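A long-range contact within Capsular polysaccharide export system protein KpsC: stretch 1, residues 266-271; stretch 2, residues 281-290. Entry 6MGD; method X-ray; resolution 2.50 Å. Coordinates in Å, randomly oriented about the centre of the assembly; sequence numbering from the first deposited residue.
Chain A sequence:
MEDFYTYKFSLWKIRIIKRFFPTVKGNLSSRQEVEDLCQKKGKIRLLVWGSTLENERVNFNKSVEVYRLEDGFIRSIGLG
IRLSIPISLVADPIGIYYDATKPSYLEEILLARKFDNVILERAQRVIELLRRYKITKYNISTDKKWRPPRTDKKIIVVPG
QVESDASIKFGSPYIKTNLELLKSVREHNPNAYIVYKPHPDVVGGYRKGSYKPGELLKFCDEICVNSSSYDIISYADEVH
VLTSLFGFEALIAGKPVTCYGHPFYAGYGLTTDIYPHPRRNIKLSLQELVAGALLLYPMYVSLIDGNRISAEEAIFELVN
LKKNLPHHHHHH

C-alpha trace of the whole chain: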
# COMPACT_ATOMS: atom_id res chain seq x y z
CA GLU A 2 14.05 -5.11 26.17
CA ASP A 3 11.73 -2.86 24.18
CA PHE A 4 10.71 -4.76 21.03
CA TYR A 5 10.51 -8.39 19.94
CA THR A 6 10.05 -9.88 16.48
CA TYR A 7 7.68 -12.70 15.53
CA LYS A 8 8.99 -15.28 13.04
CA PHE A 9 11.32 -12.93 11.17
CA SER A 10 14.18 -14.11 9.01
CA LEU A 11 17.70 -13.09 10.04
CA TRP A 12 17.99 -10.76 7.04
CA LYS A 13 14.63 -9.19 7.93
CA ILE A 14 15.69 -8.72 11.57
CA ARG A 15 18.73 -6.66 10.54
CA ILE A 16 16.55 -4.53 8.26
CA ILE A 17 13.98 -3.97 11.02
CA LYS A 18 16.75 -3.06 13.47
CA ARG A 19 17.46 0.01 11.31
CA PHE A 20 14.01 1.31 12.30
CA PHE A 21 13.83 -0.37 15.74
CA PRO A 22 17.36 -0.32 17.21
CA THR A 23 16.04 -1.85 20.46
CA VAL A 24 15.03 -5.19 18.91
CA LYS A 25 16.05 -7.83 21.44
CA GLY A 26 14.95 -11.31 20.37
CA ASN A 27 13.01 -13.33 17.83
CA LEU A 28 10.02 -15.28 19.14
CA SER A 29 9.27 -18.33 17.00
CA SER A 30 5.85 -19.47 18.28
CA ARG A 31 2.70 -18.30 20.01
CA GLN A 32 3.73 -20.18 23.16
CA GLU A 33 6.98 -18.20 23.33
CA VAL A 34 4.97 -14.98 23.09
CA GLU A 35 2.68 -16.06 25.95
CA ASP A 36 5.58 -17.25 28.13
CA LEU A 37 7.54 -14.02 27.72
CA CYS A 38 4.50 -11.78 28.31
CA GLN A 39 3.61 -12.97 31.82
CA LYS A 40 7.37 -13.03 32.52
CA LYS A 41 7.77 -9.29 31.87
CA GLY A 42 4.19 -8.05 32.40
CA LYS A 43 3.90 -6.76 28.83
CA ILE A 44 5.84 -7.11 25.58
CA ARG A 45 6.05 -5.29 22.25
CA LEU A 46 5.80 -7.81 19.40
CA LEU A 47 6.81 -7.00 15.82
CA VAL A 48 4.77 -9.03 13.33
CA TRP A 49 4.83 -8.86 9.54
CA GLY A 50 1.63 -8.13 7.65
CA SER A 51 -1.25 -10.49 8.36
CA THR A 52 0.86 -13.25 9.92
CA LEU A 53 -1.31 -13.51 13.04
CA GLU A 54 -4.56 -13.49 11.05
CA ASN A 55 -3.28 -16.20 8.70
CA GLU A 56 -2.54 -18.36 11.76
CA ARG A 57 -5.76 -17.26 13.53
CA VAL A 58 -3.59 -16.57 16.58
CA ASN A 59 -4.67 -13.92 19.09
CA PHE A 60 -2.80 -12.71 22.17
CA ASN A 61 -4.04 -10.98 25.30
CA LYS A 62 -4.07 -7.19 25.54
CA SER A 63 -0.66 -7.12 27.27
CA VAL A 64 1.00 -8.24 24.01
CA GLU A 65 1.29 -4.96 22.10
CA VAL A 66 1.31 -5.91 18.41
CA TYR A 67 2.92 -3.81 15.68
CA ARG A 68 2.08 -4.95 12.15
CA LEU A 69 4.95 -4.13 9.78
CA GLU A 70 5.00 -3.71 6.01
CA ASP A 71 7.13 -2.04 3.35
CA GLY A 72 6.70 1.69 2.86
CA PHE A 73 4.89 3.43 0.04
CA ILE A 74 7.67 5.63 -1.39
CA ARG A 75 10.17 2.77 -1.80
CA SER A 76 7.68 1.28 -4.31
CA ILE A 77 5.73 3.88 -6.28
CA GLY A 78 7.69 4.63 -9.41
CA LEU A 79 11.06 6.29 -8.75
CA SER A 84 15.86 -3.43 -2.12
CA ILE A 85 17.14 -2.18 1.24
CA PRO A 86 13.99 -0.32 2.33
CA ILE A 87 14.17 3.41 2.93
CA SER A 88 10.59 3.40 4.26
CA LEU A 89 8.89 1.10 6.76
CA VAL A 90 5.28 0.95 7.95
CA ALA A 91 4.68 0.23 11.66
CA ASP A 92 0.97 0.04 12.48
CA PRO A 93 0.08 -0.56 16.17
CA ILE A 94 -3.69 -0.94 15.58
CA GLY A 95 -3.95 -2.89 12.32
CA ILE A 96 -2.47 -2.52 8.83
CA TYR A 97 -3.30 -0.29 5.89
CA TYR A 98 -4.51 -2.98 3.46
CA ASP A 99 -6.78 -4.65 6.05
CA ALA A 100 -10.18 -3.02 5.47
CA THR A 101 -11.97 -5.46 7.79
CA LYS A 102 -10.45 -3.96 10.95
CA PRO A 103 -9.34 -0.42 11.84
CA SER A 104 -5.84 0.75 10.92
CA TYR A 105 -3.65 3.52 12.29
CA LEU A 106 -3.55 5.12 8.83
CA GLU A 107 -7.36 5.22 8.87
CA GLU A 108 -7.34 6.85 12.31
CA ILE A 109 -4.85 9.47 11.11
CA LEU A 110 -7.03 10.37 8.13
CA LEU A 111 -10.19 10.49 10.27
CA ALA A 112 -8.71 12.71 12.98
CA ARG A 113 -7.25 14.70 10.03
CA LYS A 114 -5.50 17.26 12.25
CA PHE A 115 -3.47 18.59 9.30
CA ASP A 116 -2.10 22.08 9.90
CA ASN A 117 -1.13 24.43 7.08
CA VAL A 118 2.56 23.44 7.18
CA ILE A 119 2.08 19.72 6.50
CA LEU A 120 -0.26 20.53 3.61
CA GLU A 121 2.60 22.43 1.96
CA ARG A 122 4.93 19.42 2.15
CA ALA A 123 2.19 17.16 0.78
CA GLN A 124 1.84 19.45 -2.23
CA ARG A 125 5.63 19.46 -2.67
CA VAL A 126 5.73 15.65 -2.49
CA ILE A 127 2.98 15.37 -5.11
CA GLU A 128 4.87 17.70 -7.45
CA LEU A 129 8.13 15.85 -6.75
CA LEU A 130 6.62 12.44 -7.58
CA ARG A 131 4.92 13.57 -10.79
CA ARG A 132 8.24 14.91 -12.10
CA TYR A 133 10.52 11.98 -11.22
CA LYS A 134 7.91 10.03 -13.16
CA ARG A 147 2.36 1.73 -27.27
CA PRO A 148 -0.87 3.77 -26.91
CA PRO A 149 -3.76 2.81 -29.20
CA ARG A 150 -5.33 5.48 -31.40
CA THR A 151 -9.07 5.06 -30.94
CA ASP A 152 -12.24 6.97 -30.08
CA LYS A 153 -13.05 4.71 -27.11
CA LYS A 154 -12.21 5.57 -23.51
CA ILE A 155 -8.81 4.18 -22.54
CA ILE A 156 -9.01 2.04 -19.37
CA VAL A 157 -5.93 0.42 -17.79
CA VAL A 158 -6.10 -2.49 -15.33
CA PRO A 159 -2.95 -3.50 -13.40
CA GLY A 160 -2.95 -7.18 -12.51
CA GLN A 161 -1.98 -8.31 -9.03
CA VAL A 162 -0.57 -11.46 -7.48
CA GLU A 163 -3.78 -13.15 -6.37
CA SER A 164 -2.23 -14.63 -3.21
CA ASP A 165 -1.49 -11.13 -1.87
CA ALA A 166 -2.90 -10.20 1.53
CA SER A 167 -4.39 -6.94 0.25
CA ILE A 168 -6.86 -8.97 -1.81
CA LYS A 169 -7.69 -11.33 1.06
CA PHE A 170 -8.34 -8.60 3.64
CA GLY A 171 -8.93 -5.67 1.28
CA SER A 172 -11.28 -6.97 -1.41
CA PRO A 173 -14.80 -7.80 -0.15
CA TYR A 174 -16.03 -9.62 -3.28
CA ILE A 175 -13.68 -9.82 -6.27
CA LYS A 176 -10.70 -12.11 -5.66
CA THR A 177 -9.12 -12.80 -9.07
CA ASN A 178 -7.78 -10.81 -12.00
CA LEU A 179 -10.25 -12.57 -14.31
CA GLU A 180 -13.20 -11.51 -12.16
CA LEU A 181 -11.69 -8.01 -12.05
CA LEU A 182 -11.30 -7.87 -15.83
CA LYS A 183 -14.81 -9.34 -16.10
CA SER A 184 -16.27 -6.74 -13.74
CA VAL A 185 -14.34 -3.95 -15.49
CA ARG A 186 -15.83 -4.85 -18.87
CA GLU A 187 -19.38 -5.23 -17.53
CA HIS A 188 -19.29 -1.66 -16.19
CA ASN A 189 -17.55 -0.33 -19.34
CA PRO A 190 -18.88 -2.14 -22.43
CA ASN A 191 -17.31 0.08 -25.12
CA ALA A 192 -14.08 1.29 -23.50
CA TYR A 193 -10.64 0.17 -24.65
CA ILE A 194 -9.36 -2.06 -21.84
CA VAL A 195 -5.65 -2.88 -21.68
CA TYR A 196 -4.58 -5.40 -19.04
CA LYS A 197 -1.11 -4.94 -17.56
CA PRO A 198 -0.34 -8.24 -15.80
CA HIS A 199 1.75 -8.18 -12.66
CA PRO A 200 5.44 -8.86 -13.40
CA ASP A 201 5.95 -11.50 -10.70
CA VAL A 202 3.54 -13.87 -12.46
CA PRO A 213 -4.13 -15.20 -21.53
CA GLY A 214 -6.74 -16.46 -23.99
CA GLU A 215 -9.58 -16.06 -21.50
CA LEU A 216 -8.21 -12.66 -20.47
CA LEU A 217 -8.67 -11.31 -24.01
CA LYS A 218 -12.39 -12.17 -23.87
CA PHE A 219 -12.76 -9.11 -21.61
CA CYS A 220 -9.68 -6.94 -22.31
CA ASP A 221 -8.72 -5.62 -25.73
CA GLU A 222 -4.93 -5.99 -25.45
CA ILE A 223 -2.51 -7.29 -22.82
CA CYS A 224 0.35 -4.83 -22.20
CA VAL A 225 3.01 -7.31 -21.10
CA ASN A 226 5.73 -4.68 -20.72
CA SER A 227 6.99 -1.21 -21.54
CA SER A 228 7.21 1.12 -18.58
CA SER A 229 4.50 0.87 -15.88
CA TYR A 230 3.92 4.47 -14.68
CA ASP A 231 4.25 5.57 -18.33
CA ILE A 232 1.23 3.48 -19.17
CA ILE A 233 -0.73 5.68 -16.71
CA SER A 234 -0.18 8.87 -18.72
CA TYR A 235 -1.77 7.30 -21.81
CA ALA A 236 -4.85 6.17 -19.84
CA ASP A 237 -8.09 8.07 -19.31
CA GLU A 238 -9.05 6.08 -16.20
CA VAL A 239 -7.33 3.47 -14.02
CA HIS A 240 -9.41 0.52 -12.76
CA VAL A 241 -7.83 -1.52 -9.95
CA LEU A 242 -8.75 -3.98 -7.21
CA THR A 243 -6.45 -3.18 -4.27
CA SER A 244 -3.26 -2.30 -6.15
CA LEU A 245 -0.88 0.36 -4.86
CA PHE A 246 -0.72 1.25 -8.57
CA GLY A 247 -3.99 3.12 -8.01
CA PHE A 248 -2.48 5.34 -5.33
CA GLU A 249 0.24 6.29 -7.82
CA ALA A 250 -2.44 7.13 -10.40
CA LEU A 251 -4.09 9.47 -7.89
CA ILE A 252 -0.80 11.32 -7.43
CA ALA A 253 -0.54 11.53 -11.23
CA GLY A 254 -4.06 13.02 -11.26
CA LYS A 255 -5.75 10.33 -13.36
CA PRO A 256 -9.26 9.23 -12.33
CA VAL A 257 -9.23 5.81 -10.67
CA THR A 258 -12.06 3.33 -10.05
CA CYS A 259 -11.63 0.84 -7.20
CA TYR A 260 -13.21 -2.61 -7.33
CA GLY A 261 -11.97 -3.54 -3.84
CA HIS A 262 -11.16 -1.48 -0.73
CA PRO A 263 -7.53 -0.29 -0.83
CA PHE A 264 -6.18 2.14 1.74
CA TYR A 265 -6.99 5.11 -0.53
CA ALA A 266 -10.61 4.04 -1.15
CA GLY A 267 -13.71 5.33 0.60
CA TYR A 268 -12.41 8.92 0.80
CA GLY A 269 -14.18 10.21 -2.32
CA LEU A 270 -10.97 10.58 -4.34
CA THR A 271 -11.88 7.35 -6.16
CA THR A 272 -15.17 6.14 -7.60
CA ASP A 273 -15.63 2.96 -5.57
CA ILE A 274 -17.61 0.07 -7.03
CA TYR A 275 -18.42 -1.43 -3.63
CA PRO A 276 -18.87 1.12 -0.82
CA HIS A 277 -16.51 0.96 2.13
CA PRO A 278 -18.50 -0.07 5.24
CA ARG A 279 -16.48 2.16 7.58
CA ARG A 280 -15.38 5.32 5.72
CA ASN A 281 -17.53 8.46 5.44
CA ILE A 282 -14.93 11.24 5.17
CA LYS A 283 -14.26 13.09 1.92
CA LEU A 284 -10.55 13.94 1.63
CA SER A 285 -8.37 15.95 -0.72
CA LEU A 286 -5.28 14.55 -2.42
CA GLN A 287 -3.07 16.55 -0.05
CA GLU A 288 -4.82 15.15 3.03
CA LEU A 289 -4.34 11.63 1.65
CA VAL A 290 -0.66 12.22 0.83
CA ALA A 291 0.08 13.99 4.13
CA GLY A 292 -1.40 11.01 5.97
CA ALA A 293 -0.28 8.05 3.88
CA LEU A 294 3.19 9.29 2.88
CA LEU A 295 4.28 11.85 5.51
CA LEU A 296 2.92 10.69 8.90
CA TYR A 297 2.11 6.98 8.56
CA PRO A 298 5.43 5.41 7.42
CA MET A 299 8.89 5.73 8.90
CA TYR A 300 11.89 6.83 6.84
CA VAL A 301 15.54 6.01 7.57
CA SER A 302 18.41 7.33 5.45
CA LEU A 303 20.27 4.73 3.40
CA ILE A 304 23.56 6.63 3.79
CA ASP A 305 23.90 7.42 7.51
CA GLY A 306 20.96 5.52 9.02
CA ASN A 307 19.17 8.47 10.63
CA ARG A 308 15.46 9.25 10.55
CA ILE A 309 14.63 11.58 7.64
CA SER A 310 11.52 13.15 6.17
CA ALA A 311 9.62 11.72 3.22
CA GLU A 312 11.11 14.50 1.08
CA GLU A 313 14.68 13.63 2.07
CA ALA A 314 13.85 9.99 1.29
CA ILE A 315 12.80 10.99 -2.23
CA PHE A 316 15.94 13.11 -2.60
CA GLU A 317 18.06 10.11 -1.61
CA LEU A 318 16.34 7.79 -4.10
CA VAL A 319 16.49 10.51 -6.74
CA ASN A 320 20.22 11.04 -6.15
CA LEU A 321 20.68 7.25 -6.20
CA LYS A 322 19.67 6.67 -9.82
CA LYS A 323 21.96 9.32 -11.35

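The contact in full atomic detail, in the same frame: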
# COMPACT_ATOMS: atom_id res chain seq x y z
N ALA A 266 -9.20 4.08 -0.77
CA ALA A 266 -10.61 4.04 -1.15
C ALA A 266 -11.50 4.52 -0.01
O ALA A 266 -11.09 4.58 1.15
CB ALA A 266 -11.01 2.63 -1.57
N GLY A 267 -12.74 4.86 -0.36
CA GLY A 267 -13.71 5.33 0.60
C GLY A 267 -13.63 6.80 0.95
O GLY A 267 -14.50 7.29 1.67
N TYR A 268 -12.62 7.52 0.46
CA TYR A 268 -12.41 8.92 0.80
C TYR A 268 -12.86 9.87 -0.31
O TYR A 268 -12.51 11.05 -0.28
CB TYR A 268 -10.94 9.17 1.14
CG TYR A 268 -10.44 8.36 2.32
CD1 TYR A 268 -10.89 8.61 3.61
CD2 TYR A 268 -9.51 7.35 2.13
CE1 TYR A 268 -10.43 7.88 4.68
CE2 TYR A 268 -9.04 6.61 3.20
CZ TYR A 268 -9.50 6.87 4.47
OH TYR A 268 -9.04 6.14 5.54
N GLY A 269 -13.63 9.38 -1.28
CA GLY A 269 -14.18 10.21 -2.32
C GLY A 269 -13.21 10.62 -3.41
O GLY A 269 -13.64 11.23 -4.40
N LEU A 270 -11.92 10.32 -3.26
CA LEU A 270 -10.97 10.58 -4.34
C LEU A 270 -11.09 9.56 -5.46
O LEU A 270 -10.64 9.83 -6.58
CB LEU A 270 -9.54 10.59 -3.78
CG LEU A 270 -9.22 11.72 -2.81
CD1 LEU A 270 -7.83 11.54 -2.21
CD2 LEU A 270 -9.34 13.06 -3.51
N THR A 271 -11.67 8.40 -5.18
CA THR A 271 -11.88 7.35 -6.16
C THR A 271 -13.36 6.99 -6.23
O THR A 271 -14.06 7.01 -5.21
CB THR A 271 -11.07 6.09 -5.82
OG1 THR A 271 -11.64 5.46 -4.67
CG2 THR A 271 -9.63 6.45 -5.51
N ASN A 281 -16.59 7.43 5.85
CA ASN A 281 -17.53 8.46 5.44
C ASN A 281 -16.87 9.76 5.02
O ASN A 281 -17.53 10.60 4.40
CB ASN A 281 -18.50 8.78 6.59
CG ASN A 281 -19.17 7.54 7.15
OD1 ASN A 281 -18.56 6.79 7.92
ND2 ASN A 281 -20.43 7.33 6.79
N ILE A 282 -15.59 9.95 5.33
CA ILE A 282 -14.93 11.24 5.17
C ILE A 282 -14.53 11.45 3.72
O ILE A 282 -14.09 10.52 3.03
CB ILE A 282 -13.70 11.32 6.10
CG1 ILE A 282 -14.08 10.86 7.51
CG2 ILE A 282 -13.14 12.73 6.14
CD1 ILE A 282 -15.20 11.67 8.15
N LYS A 283 -14.71 12.68 3.24
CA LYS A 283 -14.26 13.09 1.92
C LYS A 283 -12.95 13.87 2.08
O LYS A 283 -12.92 14.91 2.75
CB LYS A 283 -15.31 13.95 1.22
CG LYS A 283 -14.87 14.54 -0.11
CD LYS A 283 -14.69 13.46 -1.16
CE LYS A 283 -14.25 14.03 -2.50
NZ LYS A 283 -12.93 14.72 -2.40
N LEU A 284 -11.88 13.36 1.49
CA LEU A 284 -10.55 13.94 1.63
C LEU A 284 -10.07 14.55 0.32
O LEU A 284 -10.58 14.24 -0.76
CB LEU A 284 -9.54 12.89 2.10
CG LEU A 284 -9.68 12.34 3.53
CD1 LEU A 284 -8.61 11.28 3.78
CD2 LEU A 284 -9.58 13.46 4.55
N SER A 285 -9.08 15.43 0.44
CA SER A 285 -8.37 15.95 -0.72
C SER A 285 -7.09 15.15 -0.92
O SER A 285 -6.63 14.43 -0.03
CB SER A 285 -8.06 17.44 -0.54
OG SER A 285 -7.00 17.63 0.38
N LEU A 286 -6.51 15.29 -2.11
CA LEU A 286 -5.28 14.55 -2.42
C LEU A 286 -4.16 14.91 -1.46
O LEU A 286 -3.33 14.05 -1.13
CB LEU A 286 -4.86 14.81 -3.87
CG LEU A 286 -3.69 13.97 -4.39
CD1 LEU A 286 -4.04 12.49 -4.34
CD2 LEU A 286 -3.30 14.38 -5.80
N GLN A 287 -4.11 16.16 -0.99
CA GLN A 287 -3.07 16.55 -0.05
C GLN A 287 -3.29 15.91 1.31
O GLN A 287 -2.33 15.48 1.96
CB GLN A 287 -3.04 18.08 0.08
CG GLN A 287 -2.66 18.79 -1.21
CD GLN A 287 -2.92 20.28 -1.14
OE1 GLN A 287 -3.17 20.83 -0.06
NE2 GLN A 287 -2.88 20.94 -2.29
N GLU A 288 -4.54 15.83 1.77
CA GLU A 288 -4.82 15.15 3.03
C GLU A 288 -4.42 13.68 2.95
O GLU A 288 -3.82 13.14 3.89
CB GLU A 288 -6.31 15.28 3.38
CG GLU A 288 -6.80 16.72 3.46
CD GLU A 288 -8.27 16.82 3.83
OE1 GLU A 288 -8.58 16.75 5.04
OE2 GLU A 288 -9.11 16.96 2.92
N LEU A 289 -4.73 13.02 1.83
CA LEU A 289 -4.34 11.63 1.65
C LEU A 289 -2.82 11.48 1.68
O LEU A 289 -2.28 10.62 2.39
CB LEU A 289 -4.90 11.10 0.33
CG LEU A 289 -5.34 9.63 0.21
CD1 LEU A 289 -5.17 9.13 -1.22
CD2 LEU A 289 -4.63 8.71 1.20
N VAL A 290 -2.12 12.32 0.92
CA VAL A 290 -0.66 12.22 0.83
C VAL A 290 -0.02 12.55 2.18
O VAL A 290 0.88 11.83 2.64
CB VAL A 290 -0.14 13.13 -0.29
CG1 VAL A 290 1.37 13.30 -0.19
CG2 VAL A 290 -0.52 12.55 -1.65

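The apolar centre of this contact is made by two residues of the first stretch, Tyr268 and Leu270, which are separated by Gly269 in a loop and meet three leucines of the second. Leu284 supplies the cover for the tyrosine: its CD1 lies over one face of the Tyr268 ring, 3.9 Å from the ring centroid, and approaches Tyr268 CD1 to 3.5 Å. A branched aliphatic side chain suits this position: in its m,t rotamer it lays one methyl on the aromatic face, a CH-pi contact, while remaining buried itself. Tyr268, with chi1 in the m well, is also buried, and it gives the contact its largest covered area on either stretch.

Leu270 extends the same patch toward the helix that begins at Leu286. Its CA-to-CB bond points sideways, yet its m,t rotamer carries the methyls closer to the second stretch. Leu270 CD1 packs 3.7 Å from Leu289 CD1 and, more loosely, 4.5 Å from Leu286 CD1, while Leu270 CD2 rests 3.2 Å from Leu284 O. One leucine thus touches both the approach to the helix and its first turn.

Around this apolar patch the backbones fix the register. Leu284 N donates to Tyr268 O at 3.0 Å and a nearly straight 170°, the one hydrogen bond between the stretches. Two CA-H...O contacts accompany it, Tyr268 CA to Ile282 O at 3.2 Å and Lys283 CA to Tyr268 O at 3.5 Å. The lone bond therefore works within a short run of close backbone packing, without a continuous ladder.

The two glycines have different reasons. Gly267 answers to its own backbone, where a CB would jam against the preceding carbonyl oxygen and would have nothing of the second stretch near it; Gly269 answers to the contact as well. Gly269 has positive phi, and a CB there would point toward the second stretch and fall 2.1 Å from Lys283 CD, a clash. The vacant space is used by the lysine: its CA-to-CB bond points away, but its chain bends back, bringing Lys283 CE to 3.4 Å from Gly269 O. Its aliphatic part lies against the exposed Gly269, and Lys283 NZ ends in a 2.9 Å hydrogen bond to Leu284 O.

At the polar edge, Ser285 caps the helix. Glu288 N donates weakly to Ser285 OG at 3.4 Å, and Ser285 N reciprocates with a 2.9 Å bond to Glu288 OE2. Serine and glutamate three residues apart thus secure the helix start, from which Leu286 and Leu289 reach Leu270. In all, 431 Å² is buried, summed over both sides.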